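Local coordinates for protein transcriptional repressor (Vibrio fischeri, PDB 3KV1) that probably binds a sugar or related effector through this domain to control DNA binding, as a SorC-family transcriptional repressor, at residues M215-S229 with T243-C255. Numbering follows the deposited sequence. Where two conformers were deposited one is given.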
HETATM    1  N   MSE A 215     -11.016 -19.071   0.723  1.00 24.85           N
HETATM    2  CA  MSE A 215     -11.759 -19.798  -0.318  1.00 22.21           C
HETATM    3  C   MSE A 215     -13.248 -19.447  -0.328  1.00 23.66           C
HETATM    4  O   MSE A 215     -13.838 -19.264  -1.385  1.00 24.59           O
HETATM    5  CB  MSE A 215     -11.613 -21.314  -0.121  1.00 24.26           C
HETATM    6  CG  MSE A 215     -12.083 -22.067  -1.340  1.00 27.00           C
HETATM    7 SE   MSE A 215     -10.737 -21.878  -2.719  0.63 29.74          SE
HETATM    8  CE  MSE A 215      -9.229 -22.731  -1.841  1.00 36.84           C
ATOM      9  N   GLU A 216     -13.854 -19.334   0.843  1.00 23.89           N
ATOM     10  CA  GLU A 216     -15.279 -19.003   0.890  1.00 29.95           C
ATOM     11  C   GLU A 216     -15.598 -17.622   0.299  1.00 30.06           C
ATOM     12  O   GLU A 216     -16.694 -17.393  -0.208  1.00 32.11           O
ATOM     13  CB  GLU A 216     -15.818 -19.114   2.312  1.00 36.19           C
ATOM     14  CG  GLU A 216     -17.330 -19.174   2.377  1.00 47.81           C
ATOM     15  CD  GLU A 216     -17.923 -20.399   1.670  1.00 53.05           C
ATOM     16  OE1 GLU A 216     -17.217 -21.418   1.479  1.00 54.62           O
ATOM     17  OE2 GLU A 216     -19.114 -20.340   1.305  1.00 57.54           O
ATOM     18  N   ASP A 217     -14.655 -16.689   0.390  1.00 26.33           N
ATOM     19  CA  ASP A 217     -14.852 -15.385  -0.243  1.00 25.24           C
ATOM     20  C   ASP A 217     -14.873 -15.569  -1.743  1.00 26.78           C
ATOM     21  O   ASP A 217     -15.721 -15.001  -2.428  1.00 24.09           O
ATOM     22  CB  ASP A 217     -13.737 -14.403   0.115  1.00 23.79           C
ATOM     23  CG  ASP A 217     -13.635 -14.155   1.610  1.00 33.06           C
ATOM     24  OD1 ASP A 217     -14.685 -14.022   2.287  1.00 34.43           O
ATOM     25  OD2 ASP A 217     -12.494 -14.104   2.104  1.00 30.25           O
ATOM     26  N   LEU A 218     -13.934 -16.349  -2.278  1.00 21.19           N
ATOM     27  CA  LEU A 218     -13.905 -16.549  -3.721  1.00 19.93           C
ATOM     28  C   LEU A 218     -15.189 -17.253  -4.175  1.00 22.24           C
ATOM     29  O   LEU A 218     -15.663 -17.039  -5.297  1.00 23.03           O
ATOM     30  CB  LEU A 218     -12.683 -17.407  -4.162  1.00 19.28           C
ATOM     31  CG  LEU A 218     -11.302 -16.754  -4.109  1.00 24.33           C
ATOM     32  CD1 LEU A 218     -10.173 -17.760  -4.561  1.00 21.03           C
ATOM     33  CD2 LEU A 218     -11.244 -15.473  -4.963  1.00 26.49           C
ATOM     34  N   ARG A 219     -15.762 -18.095  -3.322  1.00 24.83           N
ATOM     35  CA  ARG A 219     -16.945 -18.847  -3.743  1.00 25.14           C
ATOM     36  C   ARG A 219     -18.114 -17.885  -4.035  1.00 26.69           C
ATOM     37  O   ARG A 219     -18.984 -18.186  -4.861  1.00 31.54           O
ATOM     38  CB  ARG A 219     -17.354 -19.862  -2.678  1.00 28.08           C
ATOM     39  CG  ARG A 219     -18.346 -20.937  -3.146  1.00 33.68           C
ATOM     40  CD  ARG A 219     -18.597 -22.015  -2.036  1.00 32.94           C
ATOM     41  NE  ARG A 219     -17.348 -22.666  -1.635  1.00 33.71           N
ATOM     42  CZ  ARG A 219     -16.658 -23.491  -2.417  1.00 34.11           C
ATOM     43  NH1 ARG A 219     -17.134 -23.828  -3.622  1.00 36.48           N
ATOM     44  NH2 ARG A 219     -15.513 -24.013  -1.987  1.00 37.46           N
ATOM     45  N   GLN A 220     -18.143 -16.747  -3.345  0.63 25.58           N
ATOM     46  CA  GLN A 220     -19.224 -15.774  -3.546  0.63 26.86           C
ATOM     47  C   GLN A 220     -18.848 -14.553  -4.398  0.63 25.66           C
ATOM     48  O   GLN A 220     -19.620 -13.619  -4.479  0.63 23.11           O
ATOM     49  CB  GLN A 220     -19.844 -15.318  -2.208  0.63 29.69           C
ATOM     50  CG  GLN A 220     -18.864 -14.679  -1.210  0.63 27.79           C
ATOM     51  CD  GLN A 220     -18.553 -13.209  -1.496  0.63 32.65           C
ATOM     52  OE1 GLN A 220     -19.468 -12.394  -1.656  0.63 37.24           O
ATOM     53  NE2 GLN A 220     -17.261 -12.854  -1.501  0.63 20.79           N
ATOM     54  N   ILE A 221     -17.681 -14.565  -5.044  1.00 19.27           N
ATOM     55  CA  ILE A 221     -17.337 -13.515  -5.997  1.00 21.19           C
ATOM     56  C   ILE A 221     -17.886 -13.980  -7.360  1.00 22.54           C
ATOM     57  O   ILE A 221     -17.636 -15.098  -7.777  1.00 22.45           O
ATOM     58  CB  ILE A 221     -15.795 -13.255  -6.034  1.00 21.83           C
ATOM     59  CG1 ILE A 221     -15.384 -12.479  -4.766  1.00 20.26           C
ATOM     60  CG2 ILE A 221     -15.374 -12.503  -7.317  1.00 20.28           C
ATOM     61  CD1 ILE A 221     -13.895 -12.175  -4.693  1.00 23.19           C
ATOM     62  N   PRO A 222     -18.656 -13.113  -8.049  1.00 20.22           N
ATOM     63  CA  PRO A 222     -19.342 -13.599  -9.271  1.00 19.50           C
ATOM     64  C   PRO A 222     -18.416 -14.081 -10.386  1.00 24.03           C
ATOM     65  O   PRO A 222     -18.799 -14.982 -11.121  1.00 25.02           O
ATOM     66  CB  PRO A 222     -20.087 -12.346  -9.767  1.00 21.61           C
ATOM     67  CG  PRO A 222     -20.311 -11.526  -8.526  1.00 26.78           C
ATOM     68  CD  PRO A 222     -19.113 -11.777  -7.634  1.00 25.28           C
ATOM     69  N   ASN A 223     -17.235 -13.484 -10.535  1.00 19.84           N
ATOM     70  CA  ASN A 223     -16.397 -13.811 -11.668  1.00 18.13           C
ATOM     71  C   ASN A 223     -14.940 -14.018 -11.262  1.00 20.36           C
ATOM     72  O   ASN A 223     -14.129 -13.092 -11.395  1.00 21.05           O
ATOM     73  CB  ASN A 223     -16.455 -12.694 -12.726  1.00 19.78           C
ATOM     74  CG  ASN A 223     -17.861 -12.489 -13.280  1.00 22.38           C
ATOM     75  OD1 ASN A 223     -18.372 -13.330 -14.011  1.00 24.27           O
ATOM     76  ND2 ASN A 223     -18.498 -11.409 -12.878  1.00 22.08           N
ATOM     77  N   VAL A 224     -14.640 -15.215 -10.778  1.00 19.48           N
ATOM     78  CA  VAL A 224     -13.278 -15.573 -10.374  1.00 19.71           C
ATOM     79  C   VAL A 224     -12.559 -16.025 -11.631  1.00 16.82           C
ATOM     80  O   VAL A 224     -12.922 -17.029 -12.259  1.00 18.97           O
ATOM     81  CB  VAL A 224     -13.320 -16.671  -9.305  1.00 17.73           C
ATOM     82  CG1 VAL A 224     -11.935 -17.214  -9.005  1.00 20.92           C
ATOM     83  CG2 VAL A 224     -14.005 -16.091  -8.001  1.00 20.16           C
ATOM     84  N   VAL A 225     -11.560 -15.243 -12.023  1.00 17.97           N
ATOM     85  CA  VAL A 225     -10.777 -15.548 -13.208  1.00 16.61           C
ATOM     86  C   VAL A 225      -9.455 -16.131 -12.718  1.00 20.59           C
ATOM     87  O   VAL A 225      -8.678 -15.436 -12.047  1.00 21.30           O
ATOM     88  CB  VAL A 225     -10.422 -14.263 -13.966  1.00 20.10           C
ATOM     89  CG1 VAL A 225      -9.506 -14.618 -15.175  1.00 21.28           C
ATOM     90  CG2 VAL A 225     -11.703 -13.501 -14.396  1.00 22.40           C
ATOM     91  N   ALA A 226      -9.201 -17.380 -13.068  1.00 18.88           N
ATOM     92  CA  ALA A 226      -8.029 -18.083 -12.538  1.00 19.70           C
ATOM     93  C   ALA A 226      -7.120 -18.444 -13.706  1.00 23.48           C
ATOM     94  O   ALA A 226      -7.563 -18.919 -14.768  1.00 22.44           O
ATOM     95  CB  ALA A 226      -8.442 -19.332 -11.762  1.00 22.75           C
HETATM   96  N   MSE A 227      -5.825 -18.313 -13.463  0.56 19.98           N
HETATM   97  CA  MSE A 227      -4.860 -18.355 -14.531  0.56 19.06           C
HETATM   98  C   MSE A 227      -3.697 -19.309 -14.212  0.56 20.70           C
HETATM   99  O   MSE A 227      -3.077 -19.192 -13.163  0.56 19.66           O
HETATM  100  CB  MSE A 227      -4.348 -16.926 -14.728  0.56 16.35           C
HETATM  101  CG  MSE A 227      -5.460 -15.860 -14.820  0.56 19.25           C
HETATM  102 SE   MSE A 227      -4.505 -14.168 -15.025  0.56 34.82          SE
HETATM  103  CE  MSE A 227      -3.234 -14.847 -16.486  0.56 23.15           C
ATOM    104  N   ALA A 228      -3.390 -20.242 -15.116  1.00 19.48           N
ATOM    105  CA  ALA A 228      -2.177 -21.055 -14.952  1.00 21.48           C
ATOM    106  C   ALA A 228      -1.643 -21.403 -16.329  1.00 24.03           C
ATOM    107  O   ALA A 228      -2.412 -21.637 -17.242  1.00 30.72           O
ATOM    108  CB  ALA A 228      -2.481 -22.319 -14.187  1.00 29.50           C
ATOM    109  N   SER A 229      -0.329 -21.491 -16.486  0.63 24.37           N
ATOM    110  CA  SER A 229       0.209 -21.744 -17.824  0.63 24.22           C
ATOM    111  C   SER A 229       0.927 -23.076 -17.981  0.63 26.15           C
ATOM    112  O   SER A 229       1.147 -23.552 -19.096  0.63 27.39           O
ATOM    113  CB  SER A 229       1.168 -20.624 -18.235  0.63 25.65           C
ATOM    114  OG  SER A 229       0.448 -19.467 -18.585  0.63 27.97           O
ATOM    115  N   THR A 243     -12.492 -27.073  -6.352  1.00 23.02           N
ATOM    116  CA  THR A 243     -13.021 -26.302  -5.220  1.00 22.55           C
ATOM    117  C   THR A 243     -14.356 -25.711  -5.579  1.00 25.21           C
ATOM    118  O   THR A 243     -15.116 -25.333  -4.702  1.00 28.19           O
ATOM    119  CB  THR A 243     -12.162 -25.080  -4.855  1.00 22.38           C
ATOM    120  OG1 THR A 243     -12.159 -24.165  -5.963  1.00 23.03           O
ATOM    121  CG2 THR A 243     -10.762 -25.497  -4.503  1.00 24.56           C
ATOM    122  N   GLY A 244     -14.609 -25.577  -6.874  1.00 25.88           N
ATOM    123  CA  GLY A 244     -15.850 -25.011  -7.377  1.00 26.43           C
ATOM    124  C   GLY A 244     -15.873 -23.489  -7.466  1.00 31.25           C
ATOM    125  O   GLY A 244     -16.880 -22.901  -7.878  1.00 31.36           O
ATOM    126  N   VAL A 245     -14.794 -22.818  -7.071  1.00 24.37           N
ATOM    127  CA  VAL A 245     -14.894 -21.352  -7.033  1.00 20.68           C
ATOM    128  C   VAL A 245     -14.588 -20.646  -8.337  1.00 22.37           C
ATOM    129  O   VAL A 245     -14.851 -19.425  -8.455  1.00 22.42           O
ATOM    130  CB  VAL A 245     -14.048 -20.724  -5.914  1.00 23.55           C
ATOM    131  CG1 VAL A 245     -14.374 -21.365  -4.565  1.00 26.76           C
ATOM    132  CG2 VAL A 245     -12.578 -20.870  -6.228  1.00 22.82           C
ATOM    133  N   ILE A 246     -14.033 -21.360  -9.308  1.00 25.88           N
ATOM    134  CA  ILE A 246     -13.558 -20.694 -10.524  1.00 22.37           C
ATOM    135  C   ILE A 246     -14.667 -20.490 -11.538  1.00 22.83           C
ATOM    136  O   ILE A 246     -15.449 -21.424 -11.795  1.00 23.67           O
ATOM    137  CB  ILE A 246     -12.429 -21.486 -11.151  1.00 22.24           C
ATOM    138  CG1 ILE A 246     -11.252 -21.514 -10.185  1.00 24.92           C
ATOM    139  CG2 ILE A 246     -11.989 -20.835 -12.471  1.00 23.35           C
ATOM    140  CD1 ILE A 246     -10.118 -22.398 -10.693  1.00 26.09           C
ATOM    141  N   ASP A 247     -14.769 -19.273 -12.073  1.00 23.16           N
ATOM    142  CA  ASP A 247     -15.753 -19.008 -13.115  1.00 23.06           C
ATOM    143  C   ASP A 247     -15.152 -18.911 -14.517  1.00 24.72           C
ATOM    144  O   ASP A 247     -15.780 -19.315 -15.508  1.00 22.70           O
ATOM    145  CB  ASP A 247     -16.520 -17.766 -12.749  1.00 22.32           C
ATOM    146  CG  ASP A 247     -17.120 -17.881 -11.356  1.00 32.01           C
ATOM    147  OD1 ASP A 247     -17.998 -18.771 -11.195  1.00 32.24           O
ATOM    148  OD2 ASP A 247     -16.685 -17.142 -10.420  1.00 24.42           O
ATOM    149  N   VAL A 248     -13.956 -18.340 -14.609  1.00 20.72           N
ATOM    150  CA  VAL A 248     -13.295 -18.216 -15.898  1.00 20.25           C
ATOM    151  C   VAL A 248     -11.884 -18.822 -15.785  1.00 23.47           C
ATOM    152  O   VAL A 248     -11.079 -18.381 -14.946  1.00 22.92           O
ATOM    153  CB  VAL A 248     -13.167 -16.746 -16.284  1.00 22.80           C
ATOM    154  CG1 VAL A 248     -12.380 -16.596 -17.581  1.00 24.52           C
ATOM    155  CG2 VAL A 248     -14.564 -16.062 -16.397  1.00 22.49           C
ATOM    156  N   LEU A 249     -11.594 -19.837 -16.594  1.00 21.13           N
ATOM    157  CA  LEU A 249     -10.283 -20.479 -16.515  1.00 19.82           C
ATOM    158  C   LEU A 249      -9.492 -20.044 -17.729  1.00 19.73           C
ATOM    159  O   LEU A 249      -9.960 -20.197 -18.850  1.00 23.19           O
ATOM    160  CB  LEU A 249     -10.435 -21.999 -16.538  1.00 21.23           C
ATOM    161  CG  LEU A 249      -9.124 -22.783 -16.578  1.00 22.92           C
ATOM    162  CD1 LEU A 249      -8.408 -22.589 -15.232  1.00 24.44           C
ATOM    163  CD2 LEU A 249      -9.395 -24.276 -16.864  1.00 23.99           C
ATOM    164  N   ALA A 250      -8.306 -19.486 -17.520  1.00 19.39           N
ATOM    165  CA  ALA A 250      -7.470 -19.097 -18.641  1.00 19.70           C
ATOM    166  C   ALA A 250      -6.180 -19.959 -18.565  1.00 21.76           C
ATOM    167  O   ALA A 250      -5.490 -19.947 -17.569  1.00 20.31           O
ATOM    168  CB  ALA A 250      -7.147 -17.553 -18.563  1.00 22.14           C
ATOM    169  N   THR A 251      -5.842 -20.645 -19.639  0.65 20.80           N
ATOM    170  CA  THR A 251      -4.744 -21.598 -19.567  0.65 21.59           C
ATOM    171  C   THR A 251      -4.348 -22.002 -20.989  0.65 21.65           C
ATOM    172  O   THR A 251      -4.831 -21.423 -21.960  0.65 22.51           O
ATOM    173  CB  THR A 251      -5.108 -22.847 -18.666  0.65 22.58           C
ATOM    174  OG1 THR A 251      -3.934 -23.626 -18.380  0.65 22.00           O
ATOM    175  CG2 THR A 251      -6.158 -23.766 -19.352  0.65 30.32           C
ATOM    176  N   SER A 252      -3.441 -22.964 -21.110  1.00 20.12           N
ATOM    177  CA  SER A 252      -2.885 -23.353 -22.415  1.00 20.11           C
ATOM    178  C   SER A 252      -3.633 -24.575 -23.000  1.00 20.10           C
ATOM    179  O   SER A 252      -4.344 -25.259 -22.268  1.00 22.70           O
ATOM    180  CB  SER A 252      -1.422 -23.775 -22.256  1.00 24.77           C
ATOM    181  OG  SER A 252      -1.335 -25.006 -21.538  1.00 25.85           O
ATOM    182  N   VAL A 253      -3.434 -24.863 -24.289  1.00 21.78           N
ATOM    183  CA  VAL A 253      -4.012 -26.057 -24.892  1.00 25.05           C
ATOM    184  C   VAL A 253      -3.588 -27.320 -24.122  1.00 23.60           C
ATOM    185  O   VAL A 253      -4.417 -28.171 -23.777  1.00 25.98           O
ATOM    186  CB  VAL A 253      -3.611 -26.202 -26.393  1.00 28.42           C
ATOM    187  CG1 VAL A 253      -3.944 -27.605 -26.926  1.00 25.88           C
ATOM    188  CG2 VAL A 253      -4.324 -25.126 -27.243  1.00 30.61           C
ATOM    189  N   SER A 254      -2.294 -27.464 -23.862  1.00 24.20           N
ATOM    190  CA  SER A 254      -1.838 -28.672 -23.136  1.00 26.71           C
ATOM    191  C   SER A 254      -2.461 -28.816 -21.745  1.00 26.12           C
ATOM    192  O   SER A 254      -2.796 -29.954 -21.332  1.00 27.24           O
ATOM    193  CB  SER A 254      -0.312 -28.726 -23.027  1.00 24.67           C
ATOM    194  OG  SER A 254       0.217 -29.158 -24.245  1.00 31.39           O
ATOM    195  N   CYS A 255      -2.585 -27.710 -21.000  1.00 22.08           N
ATOM    196  CA  CYS A 255      -3.269 -27.795 -19.697  1.00 22.96           C
ATOM    197  C   CYS A 255      -4.710 -28.251 -19.881  1.00 26.48           C
ATOM    198  O   CYS A 255      -5.209 -29.086 -19.114  1.00 24.94           O
ATOM    199  CB  CYS A 255      -3.279 -26.476 -18.922  1.00 28.97           C
ATOM    200  SG  CYS A 255      -1.667 -26.004 -18.272  1.00 33.69           S
TER
HETATM  201  O   HOH W   1     -16.833 -18.167  -7.363  1.00 29.99           O
HETATM  202  O   HOH W   2     -19.038 -20.742  -6.638  1.00 41.41           O
HETATM  203  O   HOH W   3     -19.480 -23.129  -5.755  1.00 45.18           O
HETATM  204  O   HOH W   4       1.325 -25.566 -20.678  1.00 41.23           O
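Val225, Ala226 and Met227 pair in parallel with Val248, Leu249 and Ala250, joining the two strands of a beta-alpha-beta unit whose connecting helix is 234-242. Ala226 is bonded through both its backbone N and its O: the N donates to Val248 O at 2.8 Å, and the O accepts from Ala250 N. On one face Val225 and Val248 lie side by side; on the other, Ile246 CD1 packs 3.7 Å from Ala226 CB, and Ile246 also touches Ala240 and Leu241 of the connecting helix.

Asp247 ties down the start of the pairing. Its OD2 takes Val224 N on the anti lone pair, in a nearly straight bond (2.8 Å, 177°), while Val224 O accepts from both Asp247 N and Val248 N. Further along, Thr251 OG1 donates to Ala228 O from above the carbonyl plane.

Ahead of strand 248-252, Val245 presses against helix 215-219, which precedes strand 223-227, its CG2 against Leu218 CB and its CG1 lying 3.6 Å above the guanidinium plane of Arg219, offset toward the rim. A bend at chi3 (-58°) brings that group round to Thr243. Arg219 meets Thr243 O end-on, with NH1 at 2.7 Å and NH2 at 3.0 Å both donating to that one oxygen, which lies in the guanidinium plane.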